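Local coordinates for protein isomerase prhC (Penicillium brasilianum, PDB 5X9J) that acts as an isomerase in the biosynthesis of paraherquonin, a fungal meroterpenoid with a highly congested hexacyclic skeleton, at residues 34-38 and 92-97; 53-59 and 70-76; 78-83 and 168-173; 104-108 and 132-138; 119-124 and 159-165. All blocks are in the same frame, centred on the assembly; numbering follows the deposited sequence.

In the fold
From the N terminus, helix 26-43 meets the end of strand 90-94 in contact 1, closing a long loop. Contact 2 is nested within that loop; its short closure ties strand 57-61 to the start of helix 73-86. That helix next supplies residues 78-83 to contact 3, whose partner, 168-173, comes near the C terminus, so contact 3 crosses contact 1. Contacts 4 and 5 lie inside the loop of contact 3 and cross each other: 104-108 and 132-138 join strands at one end of the sheet, while 119-124 binds helix 150-162 about 37 Å away, centre to centre. Contact 5 touches contact 3, and contact 4 touches contacts 1 and 2.

Contact 1. Residues 34-38 and 92-97; sequences AHKFC and FWIIDE
Between His35 and Ile94 sits a water that accepts the backbone N-H of Ile94, with 2.9 Å from Ile94 N to the water oxygen. The same water lies at the edge of the imidazole, in its plane, but its bond to His35 ND1 is long (3.4 Å) and weak. Above the ring, Ile94 CD1 makes a CH-pi contact, 3.7 Å from the His35 ring centroid. The methyl gets there because Ile94 CG1 stands anti to its carbonyl carbon and the chain then runs on extended (chi2 -176°). Glu97 approaches the ring edge at CE1 and NE2 loosely, its OE1 3.7 Å from His35 NE2. Residues 34-38 of helix 26-43 run nearly antiparallel to 92-94 of strand 90-94 (162°), packed against a curled sheet, probably as in the helix-in-a-cone fold of NTF2-like proteins. Deeper in, small Cys38 fits where helix and strand come closest: its SG touches Ile94 CG1 at 3.5 Å and meets the edge of the Phe92 ring, 3.6 Å from Phe92 CD1, in a sulfur-aromatic contact. Phe37 CE1 adds an apolar touch of 4.1 Å on Phe92 CE1. Bulky aromatics suit this interior, where Phe37 and Phe92 also pack on Val130 of strand 124-134.

Contact 2. Residues 53-59 and 70-76; sequences RTESCLT and PLNNQET
An antiparallel bridge, the hydrogen-bonded pair Thr59 and Leu71, leads straight into the capping box that starts helix 73-86. Thr59 N gives its proton to Leu71 O, and Leu71 N returns one to Thr59 O, both at 2.9 Å. One residue on, Asn72 is the N-cap: its OD1 accepts from Glu75 N (2.9 Å), while Glu75 OE2 takes the proton of Asn72 N on its anti lone pair. Asparagine suits this place because its short side chain folds back, chi1 61°, to receive a helix N-H lacking a carbonyl from the preceding turn. Leu58 CD2 rests against Asn72 CA, and the apolar ring of Pro70 lies beside Leu58. A water also links the segments, donating to Glu55 O and Cys57 O and accepting from Asn73 N. Asn73 secures the type I turn 54-57. Its ND2 reaches Thr54 O at 2.8 Å with an N-H...O angle of 159°, on the opposite face of that carbonyl plane from Cys57 N.

Contact 3. Residues 78-83 and 168-173; sequences EYFEEW and GLDSWC
Trp172 lays the face of its indole over the backbone of Tyr79, whose CA stands over that face, 4.2 Å from the centroid of the five-membered ring. The Tyr79 ring turns its edge to that same face in an offset edge-to-face pair, planes 83° apart. This follows from chi1 174°, with Tyr79 CG anti to its backbone N, so that CD1 comes within 3.5 Å of Trp172 CB. Further along the edge, Cys173 SG sits 3.9 Å from Tyr79 CE1, a sulfur-aromatic contact. Segments 78-83 and 168-173, of helices 73-86 and 167-173, cross at -145°, axes 9.2 Å apart. Closest to Glu82 is Gly168, whose missing side chain lets the carboxylate lie against the backbone, OE1 to CA 3.3 Å. Branched Leu169 reaches both aromatics, Tyr79 and Trp83, its CD2 3.7 Å from Tyr79 CE1 and its CD1 near Trp83 CE3. At the rim a water accepts from Trp172 NE1 and donates to Glu82 OE2, while Glu78 CB packs on Trp172 CZ2, 3.6 Å away.

Contact 4. Residues 104-108 and 132-138; sequences EAAKK and LQATDDC
Gln133 uses both ends of its amide on segment 104-108. Its NE2 gives one proton to Ala106 O (3.0 Å), in the plane of the amide and of the carbonyl, and the other to Ala134 O, also at 3.0 Å. With both N-H groups engaged, the rotation of the amide is fixed and OE1 is aimed at Lys108 NZ. That bond is modelled at 2.5 Å, so short that its exact length is doubtful. A water joins the group, donating to Ala106 O and to Gln133 OE1. Glutamine suits the site because it can donate and accept at once. In the backbone, Ala134 N binds Lys107 O at 2.8 Å, and Lys108 pairs with Gln133 as an antiparallel non-hydrogen-bonded pair. Lys107 and Lys108 together face Asp103 in a G1 beta bulge, for which Lys107 adopts a positive phi of 59°. The Lys107 chain, bent at chi2 and chi4, passes Cys138 SG with its CD 3.8 Å away and brings NZ back to Glu104 O. A water on Lys107 NZ also donates weakly to Asp136 OD2. The contact joins the turn between strands 101-103 and 108-119 to the end of strand 124-134. Helix 26-43 packs on Ala134 through Leu30 and Leu33, and Lys108 packs on Met100 of the second subunit and its NZ makes a weak hydrogen bond to Gly98 O of that subunit.

Contact 5. Residues 119-124 and 159-165; sequences TIGGPY and RLAAKQA
Arg159 CB starts from helix 150-162 and faces Gly121, 4.1 Å from Gly121 CA, close because glycine has no side chain. CG follows along the same peptide, and CD comes 3.3 Å from Gly121 O. A bend at chi3 (-81°) then curls the guanidinium around the loop. NE turns back to Asp155 O in a weak bond, whereas NH1 at the tip grips two carbonyls, Gly121 O and Pro123 O, each at 3.0 Å. Pro123 O lies in the guanidinium plane and its bond is fairly straight (162°); NH1 stands well above the plane of the Gly121 carbonyl, and that bond is more bent. The loop is a type I turn, 119-122, between strands 108-119 and 124-134, whose last residue, Gly122, has a positive phi that glycine adopts easily. Lys163, extended, sends NZ to Ile120 O at 3.1 Å, while Ile120 CD1 rests on Ala165 CB (3.8 Å); Ala165 N, bonded to Leu160 O, is part of the Schellman motif that ends the helix. Leu160 CD2 packs 3.9 Å from Ile120 CB. Both cations thus bind main-chain oxygens, so the polar grip depends on the turn's shape, and the positive charges are probably eased by carbonyl dipoles.

Contact 1. Residues 34-38 and 92-97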
# COMPACT_ATOMS: atom_id res chain seq x y z
N ALA B 34 11.83 3.15 11.90
CA ALA B 34 10.92 3.67 10.89
C ALA B 34 10.97 5.19 10.83
O ALA B 34 11.04 5.79 9.75
CB ALA B 34 9.50 3.18 11.18
N HIS B 35 10.92 5.85 12.00
CA HIS B 35 11.04 7.31 12.01
C HIS B 35 12.38 7.76 11.46
O HIS B 35 12.46 8.75 10.71
CB HIS B 35 10.84 7.83 13.43
CG HIS B 35 9.42 7.77 13.90
ND1 HIS B 35 8.43 8.56 13.35
CD2 HIS B 35 8.83 7.03 14.87
CE1 HIS B 35 7.29 8.31 13.97
NE2 HIS B 35 7.50 7.38 14.88
N LYS B 36 13.45 7.05 11.81
CA LYS B 36 14.78 7.40 11.32
C LYS B 36 14.86 7.26 9.81
O LYS B 36 15.40 8.14 9.11
CB LYS B 36 15.83 6.51 12.00
CG LYS B 36 17.26 6.76 11.53
CD LYS B 36 18.24 5.97 12.38
CE LYS B 36 19.69 6.33 12.05
NZ LYS B 36 20.62 5.42 12.76
N PHE B 37 14.36 6.14 9.28
CA PHE B 37 14.22 5.96 7.84
C PHE B 37 13.58 7.17 7.18
O PHE B 37 14.11 7.72 6.21
CB PHE B 37 13.40 4.68 7.58
CG PHE B 37 13.09 4.44 6.13
CD1 PHE B 37 11.88 4.86 5.59
CD2 PHE B 37 13.99 3.77 5.32
CE1 PHE B 37 11.57 4.63 4.25
CE2 PHE B 37 13.69 3.53 3.97
CZ PHE B 37 12.48 3.97 3.44
N CYS B 38 12.45 7.63 7.72
CA CYS B 38 11.74 8.76 7.12
C CYS B 38 12.53 10.07 7.25
O CYS B 38 12.63 10.83 6.28
CB CYS B 38 10.36 8.90 7.76
SG CYS B 38 9.25 7.51 7.31
N PHE B 92 9.26 13.57 3.73
CA PHE B 92 8.72 12.22 3.87
C PHE B 92 8.53 11.97 5.36
O PHE B 92 9.48 12.11 6.13
CB PHE B 92 9.67 11.19 3.24
CG PHE B 92 9.07 9.82 3.01
CD1 PHE B 92 9.20 8.81 3.96
CD2 PHE B 92 8.41 9.52 1.83
CE1 PHE B 92 8.66 7.54 3.74
CE2 PHE B 92 7.87 8.26 1.60
CZ PHE B 92 8.00 7.27 2.56
N TRP B 93 7.31 11.65 5.78
CA TRP B 93 7.04 11.54 7.21
C TRP B 93 5.95 10.52 7.47
O TRP B 93 5.06 10.32 6.64
CB TRP B 93 6.64 12.91 7.81
CG TRP B 93 5.32 13.46 7.29
CD1 TRP B 93 4.11 13.39 7.92
CD2 TRP B 93 5.10 14.18 6.06
NE1 TRP B 93 3.15 14.01 7.15
CE2 TRP B 93 3.73 14.50 6.01
CE3 TRP B 93 5.93 14.57 5.01
CZ2 TRP B 93 3.17 15.20 4.94
CZ3 TRP B 93 5.36 15.26 3.94
CH2 TRP B 93 4.00 15.57 3.92
N ILE B 94 6.02 9.90 8.66
CA ILE B 94 5.01 8.92 9.07
C ILE B 94 3.72 9.63 9.44
O ILE B 94 3.73 10.67 10.12
CB ILE B 94 5.54 8.07 10.23
CG1 ILE B 94 6.81 7.34 9.81
CG2 ILE B 94 4.49 7.06 10.69
CD1 ILE B 94 7.34 6.41 10.88
N ILE B 95 2.60 9.09 8.97
CA ILE B 95 1.27 9.57 9.31
C ILE B 95 0.50 8.44 9.99
O ILE B 95 0.85 7.26 9.87
CB ILE B 95 0.48 10.06 8.07
CG1 ILE B 95 0.31 8.91 7.07
CG2 ILE B 95 1.18 11.26 7.42
CD1 ILE B 95 -0.63 9.22 5.87
N ASP B 96 -0.57 8.82 10.69
CA ASP B 96 -1.57 7.88 11.19
C ASP B 96 -0.90 6.76 11.98
O ASP B 96 -1.05 5.57 11.67
CB ASP B 96 -2.42 7.34 10.03
CG ASP B 96 -3.63 6.54 10.50
OD1 ASP B 96 -4.07 6.73 11.66
OD2 ASP B 96 -4.16 5.71 9.70
N GLU B 97 -0.11 7.16 12.97
CA GLU B 97 0.82 6.26 13.63
C GLU B 97 0.12 5.12 14.36
O GLU B 97 0.74 4.07 14.57
CB GLU B 97 1.69 7.02 14.63
CG GLU B 97 2.87 7.70 13.99
CD GLU B 97 3.67 8.53 14.98
OE1 GLU B 97 4.07 8.00 16.05
OE2 GLU B 97 3.90 9.73 14.67
O HOH W 1 8.04 10.56 10.65

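Contact 2. Residues 53-59 and 70-76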
# COMPACT_ATOMS: atom_id res chain seq x y z
N ARG B 53 21.23 1.18 5.34
CA ARG B 53 20.89 -0.08 4.68
C ARG B 53 22.05 -1.07 4.77
O ARG B 53 23.22 -0.69 4.74
CB ARG B 53 20.56 0.17 3.21
CG ARG B 53 19.45 1.15 3.04
CD ARG B 53 19.23 1.45 1.58
NE ARG B 53 18.23 2.51 1.46
CZ ARG B 53 17.36 2.59 0.46
NH1 ARG B 53 17.36 1.66 -0.50
NH2 ARG B 53 16.49 3.60 0.44
N THR B 54 21.70 -2.35 4.87
CA THR B 54 22.70 -3.38 4.63
C THR B 54 23.19 -3.29 3.19
O THR B 54 22.54 -2.70 2.32
CB THR B 54 22.11 -4.76 4.89
OG1 THR B 54 21.07 -5.01 3.93
CG2 THR B 54 21.53 -4.83 6.28
N GLU B 55 24.36 -3.90 2.94
CA GLU B 55 24.91 -3.89 1.59
C GLU B 55 24.00 -4.60 0.59
O GLU B 55 23.97 -4.23 -0.59
CB GLU B 55 26.30 -4.53 1.57
CG GLU B 55 27.43 -3.61 2.04
CD GLU B 55 28.79 -4.01 1.48
OE1 GLU B 55 28.84 -4.88 0.58
OE2 GLU B 55 29.81 -3.44 1.95
N SER B 56 23.27 -5.61 1.03
CA SER B 56 22.41 -6.38 0.14
C SER B 56 20.96 -5.89 0.14
O SER B 56 20.10 -6.58 -0.41
CB SER B 56 22.48 -7.86 0.50
OG SER B 56 22.12 -8.07 1.85
N CYS B 57 20.68 -4.73 0.74
CA CYS B 57 19.30 -4.26 0.84
C CYS B 57 18.67 -4.10 -0.54
O CYS B 57 19.29 -3.58 -1.47
CB CYS B 57 19.26 -2.91 1.58
SG CYS B 57 17.57 -2.31 1.91
N LEU B 58 17.43 -4.55 -0.67
CA LEU B 58 16.66 -4.36 -1.89
C LEU B 58 15.41 -3.55 -1.60
O LEU B 58 14.78 -3.73 -0.55
CB LEU B 58 16.27 -5.71 -2.50
CG LEU B 58 17.44 -6.55 -3.04
CD1 LEU B 58 16.95 -7.93 -3.47
CD2 LEU B 58 18.10 -5.83 -4.20
N THR B 59 15.04 -2.67 -2.53
CA THR B 59 13.81 -1.89 -2.47
C THR B 59 12.83 -2.43 -3.51
O THR B 59 13.16 -2.50 -4.70
CB THR B 59 14.08 -0.41 -2.73
OG1 THR B 59 15.02 0.09 -1.77
CG2 THR B 59 12.78 0.41 -2.63
N PRO B 70 13.15 -5.18 -8.16
CA PRO B 70 13.82 -4.64 -6.97
C PRO B 70 15.08 -3.88 -7.33
O PRO B 70 15.80 -4.24 -8.27
CB PRO B 70 14.14 -5.89 -6.15
CG PRO B 70 14.21 -7.00 -7.18
CD PRO B 70 13.17 -6.65 -8.20
N LEU B 71 15.35 -2.81 -6.59
CA LEU B 71 16.54 -1.99 -6.80
C LEU B 71 17.53 -2.21 -5.67
O LEU B 71 17.15 -2.24 -4.50
CB LEU B 71 16.18 -0.51 -6.89
CG LEU B 71 15.23 -0.05 -8.00
CD1 LEU B 71 15.21 1.47 -8.02
CD2 LEU B 71 15.65 -0.60 -9.34
N ASN B 72 18.81 -2.34 -6.02
CA ASN B 72 19.84 -2.45 -5.01
C ASN B 72 20.29 -1.06 -4.57
O ASN B 72 19.76 -0.04 -5.03
CB ASN B 72 21.01 -3.31 -5.51
CG ASN B 72 21.69 -2.73 -6.75
OD1 ASN B 72 21.79 -1.53 -6.91
ND2 ASN B 72 22.16 -3.62 -7.63
N ASN B 73 21.28 -1.01 -3.68
CA ASN B 73 21.69 0.27 -3.10
C ASN B 73 22.22 1.23 -4.16
O ASN B 73 21.92 2.43 -4.12
CB ASN B 73 22.73 0.05 -2.01
CG ASN B 73 22.12 -0.58 -0.77
OD1 ASN B 73 20.91 -0.54 -0.58
ND2 ASN B 73 22.96 -1.16 0.07
N GLN B 74 22.99 0.73 -5.12
CA GLN B 74 23.51 1.60 -6.17
C GLN B 74 22.39 2.12 -7.06
O GLN B 74 22.38 3.30 -7.43
CB GLN B 74 24.57 0.87 -6.99
CG GLN B 74 25.06 1.64 -8.22
CD GLN B 74 25.75 2.95 -7.86
OE1 GLN B 74 26.39 3.06 -6.80
NE2 GLN B 74 25.62 3.95 -8.73
N GLU B 75 21.44 1.26 -7.41
CA GLU B 75 20.32 1.71 -8.23
C GLU B 75 19.44 2.70 -7.48
O GLU B 75 18.96 3.68 -8.07
CB GLU B 75 19.50 0.50 -8.69
CG GLU B 75 20.31 -0.43 -9.59
CD GLU B 75 19.60 -1.75 -9.83
OE1 GLU B 75 19.43 -2.12 -11.01
OE2 GLU B 75 19.22 -2.42 -8.83
N THR B 76 19.24 2.48 -6.18
CA THR B 76 18.51 3.44 -5.36
C THR B 76 19.16 4.82 -5.38
O THR B 76 18.48 5.84 -5.50
CB THR B 76 18.41 2.92 -3.92
OG1 THR B 76 17.51 1.81 -3.89
CG2 THR B 76 17.88 4.01 -2.99
O HOH W 2 21.89 -3.50 -2.15
O HOH W 3 18.15 -0.69 -1.65

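Contact 3. Residues 78-83 and 168-173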
# COMPACT_ATOMS: atom_id res chain seq x y z
N GLU B 78 21.08 6.11 -7.76
CA GLU B 78 20.83 6.69 -9.08
C GLU B 78 19.39 7.18 -9.19
O GLU B 78 19.13 8.27 -9.73
CB GLU B 78 21.14 5.69 -10.18
CG GLU B 78 22.63 5.36 -10.35
CD GLU B 78 22.89 4.36 -11.46
OE1 GLU B 78 23.25 3.19 -11.16
OE2 GLU B 78 22.74 4.73 -12.65
N TYR B 79 18.43 6.40 -8.68
CA TYR B 79 17.04 6.82 -8.76
C TYR B 79 16.81 8.10 -7.96
O TYR B 79 16.12 9.02 -8.42
CB TYR B 79 16.11 5.71 -8.26
CG TYR B 79 14.67 6.16 -8.19
CD1 TYR B 79 13.89 6.27 -9.33
CD2 TYR B 79 14.09 6.51 -6.97
CE1 TYR B 79 12.58 6.69 -9.27
CE2 TYR B 79 12.77 6.93 -6.89
CZ TYR B 79 12.02 7.02 -8.05
OH TYR B 79 10.71 7.44 -7.99
N PHE B 80 17.40 8.19 -6.76
CA PHE B 80 17.23 9.39 -5.96
C PHE B 80 17.85 10.62 -6.62
O PHE B 80 17.34 11.73 -6.49
CB PHE B 80 17.81 9.18 -4.56
CG PHE B 80 16.94 8.34 -3.65
CD1 PHE B 80 17.21 8.24 -2.30
CD2 PHE B 80 15.84 7.66 -4.16
CE1 PHE B 80 16.41 7.46 -1.46
CE2 PHE B 80 15.03 6.88 -3.32
CZ PHE B 80 15.32 6.78 -1.97
N GLU B 81 18.96 10.43 -7.35
CA GLU B 81 19.54 11.55 -8.08
C GLU B 81 18.58 12.07 -9.14
O GLU B 81 18.42 13.29 -9.29
CB GLU B 81 20.87 11.12 -8.72
CG GLU B 81 21.99 10.89 -7.72
CD GLU B 81 22.23 12.09 -6.81
OE1 GLU B 81 22.04 11.96 -5.58
OE2 GLU B 81 22.60 13.17 -7.33
N GLU B 82 17.91 11.17 -9.88
CA GLU B 82 16.92 11.62 -10.86
C GLU B 82 15.81 12.40 -10.19
O GLU B 82 15.34 13.42 -10.72
CB GLU B 82 16.35 10.42 -11.61
CG GLU B 82 17.37 9.66 -12.42
CD GLU B 82 17.93 10.46 -13.60
OE1 GLU B 82 17.34 11.51 -13.97
OE2 GLU B 82 18.96 10.03 -14.17
N TRP B 83 15.37 11.94 -9.01
CA TRP B 83 14.39 12.70 -8.26
C TRP B 83 14.89 14.10 -7.93
O TRP B 83 14.15 15.08 -8.06
CB TRP B 83 14.02 11.98 -6.97
CG TRP B 83 12.96 12.73 -6.28
CD1 TRP B 83 13.11 13.65 -5.28
CD2 TRP B 83 11.57 12.70 -6.61
NE1 TRP B 83 11.88 14.17 -4.93
CE2 TRP B 83 10.92 13.61 -5.74
CE3 TRP B 83 10.80 11.98 -7.53
CZ2 TRP B 83 9.53 13.81 -5.77
CZ3 TRP B 83 9.43 12.18 -7.57
CH2 TRP B 83 8.81 13.09 -6.69
N GLY B 168 14.40 10.76 -17.19
CA GLY B 168 15.23 10.20 -16.13
C GLY B 168 14.45 9.32 -15.18
O GLY B 168 14.85 8.19 -14.89
N LEU B 169 13.33 9.82 -14.65
CA LEU B 169 12.51 9.00 -13.77
C LEU B 169 11.87 7.84 -14.52
O LEU B 169 11.74 6.74 -13.98
CB LEU B 169 11.43 9.86 -13.10
CG LEU B 169 11.91 10.79 -11.99
CD1 LEU B 169 10.75 11.64 -11.49
CD2 LEU B 169 12.53 9.99 -10.85
N ASP B 170 11.48 8.07 -15.78
CA ASP B 170 10.83 7.04 -16.57
C ASP B 170 11.72 5.82 -16.76
O ASP B 170 11.24 4.68 -16.76
CB ASP B 170 10.41 7.59 -17.92
CG ASP B 170 9.00 7.20 -18.30
OD1 ASP B 170 8.12 7.29 -17.41
OD2 ASP B 170 8.78 6.80 -19.46
N SER B 171 13.03 6.04 -16.94
CA SER B 171 13.94 4.92 -17.14
C SER B 171 13.99 4.00 -15.92
O SER B 171 14.36 2.83 -16.06
CB SER B 171 15.34 5.43 -17.50
OG SER B 171 15.94 6.10 -16.41
N TRP B 172 13.62 4.50 -14.74
CA TRP B 172 13.49 3.67 -13.54
C TRP B 172 12.05 3.22 -13.29
O TRP B 172 11.84 2.09 -12.83
CB TRP B 172 14.01 4.43 -12.31
CG TRP B 172 15.49 4.67 -12.38
CD1 TRP B 172 16.12 5.84 -12.69
CD2 TRP B 172 16.52 3.70 -12.15
NE1 TRP B 172 17.48 5.66 -12.66
CE2 TRP B 172 17.75 4.35 -12.34
CE3 TRP B 172 16.51 2.34 -11.81
CZ2 TRP B 172 18.98 3.70 -12.19
CZ3 TRP B 172 17.73 1.69 -11.66
CH2 TRP B 172 18.95 2.37 -11.86
N CYS B 173 11.06 4.05 -13.60
CA CYS B 173 9.68 3.84 -13.18
C CYS B 173 8.88 2.97 -14.15
O CYS B 173 8.01 2.21 -13.70
CB CYS B 173 8.95 5.18 -13.03
SG CYS B 173 9.55 6.16 -11.69
O HOH W 4 19.56 7.22 -13.87

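Contact 4. Residues 104-108 and 132-138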
# COMPACT_ATOMS: atom_id res chain seq x y z
N GLU B 104 7.71 -7.85 16.16
CA GLU B 104 8.94 -7.94 16.96
C GLU B 104 9.70 -9.23 16.68
O GLU B 104 10.93 -9.21 16.56
CB GLU B 104 8.59 -7.84 18.44
CG GLU B 104 7.94 -6.50 18.82
CD GLU B 104 7.20 -6.56 20.14
OE1 GLU B 104 7.76 -7.10 21.12
OE2 GLU B 104 6.04 -6.08 20.20
N ALA B 105 9.00 -10.35 16.54
CA ALA B 105 9.67 -11.62 16.25
C ALA B 105 10.37 -11.59 14.90
O ALA B 105 11.51 -12.06 14.77
CB ALA B 105 8.66 -12.77 16.30
N ALA B 106 9.72 -11.05 13.88
CA ALA B 106 10.31 -11.06 12.55
C ALA B 106 11.16 -9.83 12.26
O ALA B 106 11.82 -9.79 11.22
CB ALA B 106 9.21 -11.18 11.48
N LYS B 107 11.18 -8.84 13.17
CA LYS B 107 11.91 -7.59 12.97
C LYS B 107 11.43 -6.86 11.71
O LYS B 107 12.22 -6.39 10.89
CB LYS B 107 13.43 -7.83 12.92
CG LYS B 107 13.98 -8.71 14.05
CD LYS B 107 13.91 -8.02 15.39
CE LYS B 107 14.57 -8.87 16.49
NZ LYS B 107 13.77 -10.09 16.79
N LYS B 108 10.11 -6.78 11.57
CA LYS B 108 9.47 -6.07 10.47
C LYS B 108 8.54 -5.00 11.02
O LYS B 108 7.97 -5.14 12.10
CB LYS B 108 8.64 -7.02 9.59
CG LYS B 108 9.41 -7.82 8.56
CD LYS B 108 8.47 -8.91 8.01
CE LYS B 108 8.81 -9.30 6.58
NZ LYS B 108 10.02 -10.15 6.45
N LEU B 132 9.40 -2.25 6.34
CA LEU B 132 10.84 -2.41 6.51
C LEU B 132 11.14 -3.78 7.12
O LEU B 132 10.47 -4.21 8.06
CB LEU B 132 11.42 -1.33 7.42
CG LEU B 132 11.18 0.12 6.98
CD1 LEU B 132 11.75 1.09 8.03
CD2 LEU B 132 11.80 0.39 5.62
N GLN B 133 12.14 -4.44 6.56
CA GLN B 133 12.76 -5.60 7.18
C GLN B 133 14.04 -5.09 7.83
O GLN B 133 14.93 -4.58 7.15
CB GLN B 133 13.07 -6.70 6.17
CG GLN B 133 13.94 -7.83 6.75
CD GLN B 133 13.17 -8.69 7.72
OE1 GLN B 133 12.25 -9.40 7.32
NE2 GLN B 133 13.51 -8.62 9.01
N ALA B 134 14.11 -5.19 9.15
CA ALA B 134 15.29 -4.73 9.86
C ALA B 134 16.26 -5.89 10.06
O ALA B 134 15.87 -7.06 10.00
CB ALA B 134 14.90 -4.14 11.21
N THR B 135 17.52 -5.55 10.31
CA THR B 135 18.45 -6.54 10.81
C THR B 135 18.06 -6.96 12.23
O THR B 135 17.17 -6.37 12.85
CB THR B 135 19.88 -6.01 10.83
OG1 THR B 135 19.90 -4.74 11.49
CG2 THR B 135 20.41 -5.88 9.44
N ASP B 136 18.76 -7.96 12.74
CA ASP B 136 18.35 -8.57 14.00
C ASP B 136 18.50 -7.61 15.18
O ASP B 136 17.69 -7.64 16.11
CB ASP B 136 19.15 -9.84 14.26
CG ASP B 136 18.29 -10.93 14.85
OD1 ASP B 136 18.00 -11.91 14.13
OD2 ASP B 136 17.87 -10.78 16.03
N ASP B 137 19.53 -6.77 15.16
CA ASP B 137 19.66 -5.76 16.21
C ASP B 137 18.82 -4.52 15.95
O ASP B 137 18.88 -3.57 16.74
CB ASP B 137 21.13 -5.37 16.40
CG ASP B 137 21.78 -4.92 15.11
OD1 ASP B 137 21.06 -4.74 14.10
OD2 ASP B 137 23.02 -4.73 15.10
N CYS B 138 18.04 -4.50 14.86
CA CYS B 138 17.16 -3.38 14.49
C CYS B 138 17.93 -2.11 14.17
O CYS B 138 17.35 -1.02 14.23
CB CYS B 138 16.13 -3.09 15.58
SG CYS B 138 15.06 -4.46 15.93
O HOH W 5 12.00 -11.84 9.27
O HOH W 6 14.94 -11.84 15.21

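Contact 5. Residues 119-124 and 159-165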
# COMPACT_ATOMS: atom_id res chain seq x y z
N THR B 119 8.23 20.40 -7.68
CA THR B 119 8.88 19.78 -8.82
C THR B 119 8.73 20.68 -10.03
O THR B 119 7.91 21.60 -10.06
CB THR B 119 8.29 18.40 -9.17
OG1 THR B 119 7.05 18.58 -9.85
CG2 THR B 119 8.07 17.52 -7.92
N ILE B 120 9.50 20.34 -11.07
CA ILE B 120 9.37 20.98 -12.37
C ILE B 120 7.92 21.00 -12.84
O ILE B 120 7.46 21.99 -13.43
CB ILE B 120 10.28 20.26 -13.39
CG1 ILE B 120 11.74 20.33 -12.94
CG2 ILE B 120 10.09 20.84 -14.79
CD1 ILE B 120 12.70 19.65 -13.89
N GLY B 121 7.19 19.93 -12.58
CA GLY B 121 5.80 19.82 -12.96
C GLY B 121 4.81 20.39 -11.98
O GLY B 121 3.60 20.22 -12.17
N GLY B 122 5.26 21.06 -10.92
CA GLY B 122 4.35 21.61 -9.94
C GLY B 122 4.39 20.82 -8.65
O GLY B 122 5.16 19.87 -8.49
N PRO B 123 3.55 21.22 -7.69
CA PRO B 123 3.55 20.55 -6.38
C PRO B 123 3.20 19.07 -6.51
O PRO B 123 2.41 18.66 -7.36
CB PRO B 123 2.48 21.31 -5.60
CG PRO B 123 2.38 22.65 -6.30
CD PRO B 123 2.60 22.33 -7.74
N TYR B 124 3.83 18.26 -5.66
CA TYR B 124 3.63 16.82 -5.65
C TYR B 124 3.29 16.39 -4.24
O TYR B 124 3.96 16.80 -3.28
CB TYR B 124 4.88 16.08 -6.14
CG TYR B 124 4.79 14.57 -6.13
CD1 TYR B 124 3.80 13.91 -6.85
CD2 TYR B 124 5.73 13.81 -5.44
CE1 TYR B 124 3.74 12.52 -6.87
CE2 TYR B 124 5.66 12.41 -5.44
CZ TYR B 124 4.67 11.78 -6.16
OH TYR B 124 4.61 10.41 -6.19
N ARG B 159 2.91 15.37 -16.06
CA ARG B 159 3.26 16.78 -16.00
C ARG B 159 4.73 17.00 -16.33
O ARG B 159 5.08 17.95 -17.05
CB ARG B 159 2.91 17.36 -14.63
CG ARG B 159 1.41 17.55 -14.39
CD ARG B 159 1.12 18.17 -13.02
NE ARG B 159 1.15 17.16 -11.97
CZ ARG B 159 1.57 17.36 -10.71
NH1 ARG B 159 2.02 18.55 -10.31
NH2 ARG B 159 1.54 16.35 -9.85
N LEU B 160 5.60 16.12 -15.84
CA LEU B 160 7.02 16.20 -16.16
C LEU B 160 7.27 15.98 -17.65
O LEU B 160 8.10 16.67 -18.25
CB LEU B 160 7.82 15.18 -15.35
CG LEU B 160 7.91 15.38 -13.83
CD1 LEU B 160 8.65 14.21 -13.19
CD2 LEU B 160 8.59 16.71 -13.48
N ALA B 161 6.56 15.01 -18.25
CA ALA B 161 6.80 14.71 -19.65
C ALA B 161 6.38 15.87 -20.55
O ALA B 161 7.02 16.12 -21.57
CB ALA B 161 6.08 13.43 -20.07
N ALA B 162 5.31 16.59 -20.18
CA ALA B 162 4.93 17.77 -20.94
C ALA B 162 6.00 18.85 -20.90
O ALA B 162 6.02 19.73 -21.77
CB ALA B 162 3.60 18.31 -20.41
N LYS B 163 6.90 18.80 -19.92
CA LYS B 163 7.99 19.76 -19.78
C LYS B 163 9.34 19.14 -20.10
O LYS B 163 10.38 19.65 -19.68
CB LYS B 163 7.97 20.35 -18.37
CG LYS B 163 6.65 21.07 -18.09
CD LYS B 163 6.56 21.67 -16.70
CE LYS B 163 5.35 22.61 -16.60
NZ LYS B 163 5.34 23.36 -15.31
N GLN B 164 9.34 18.02 -20.84
CA GLN B 164 10.56 17.34 -21.28
C GLN B 164 11.44 16.89 -20.12
O GLN B 164 12.65 16.74 -20.26
CB GLN B 164 11.38 18.22 -22.24
CG GLN B 164 10.56 18.80 -23.38
CD GLN B 164 9.96 17.73 -24.26
OE1 GLN B 164 10.49 16.63 -24.37
NE2 GLN B 164 8.85 18.06 -24.90
N ALA B 165 10.84 16.66 -18.95
CA ALA B 165 11.62 16.38 -17.75
C ALA B 165 11.36 15.00 -17.17
O ALA B 165 11.67 14.76 -16.00
CB ALA B 165 11.34 17.45 -16.68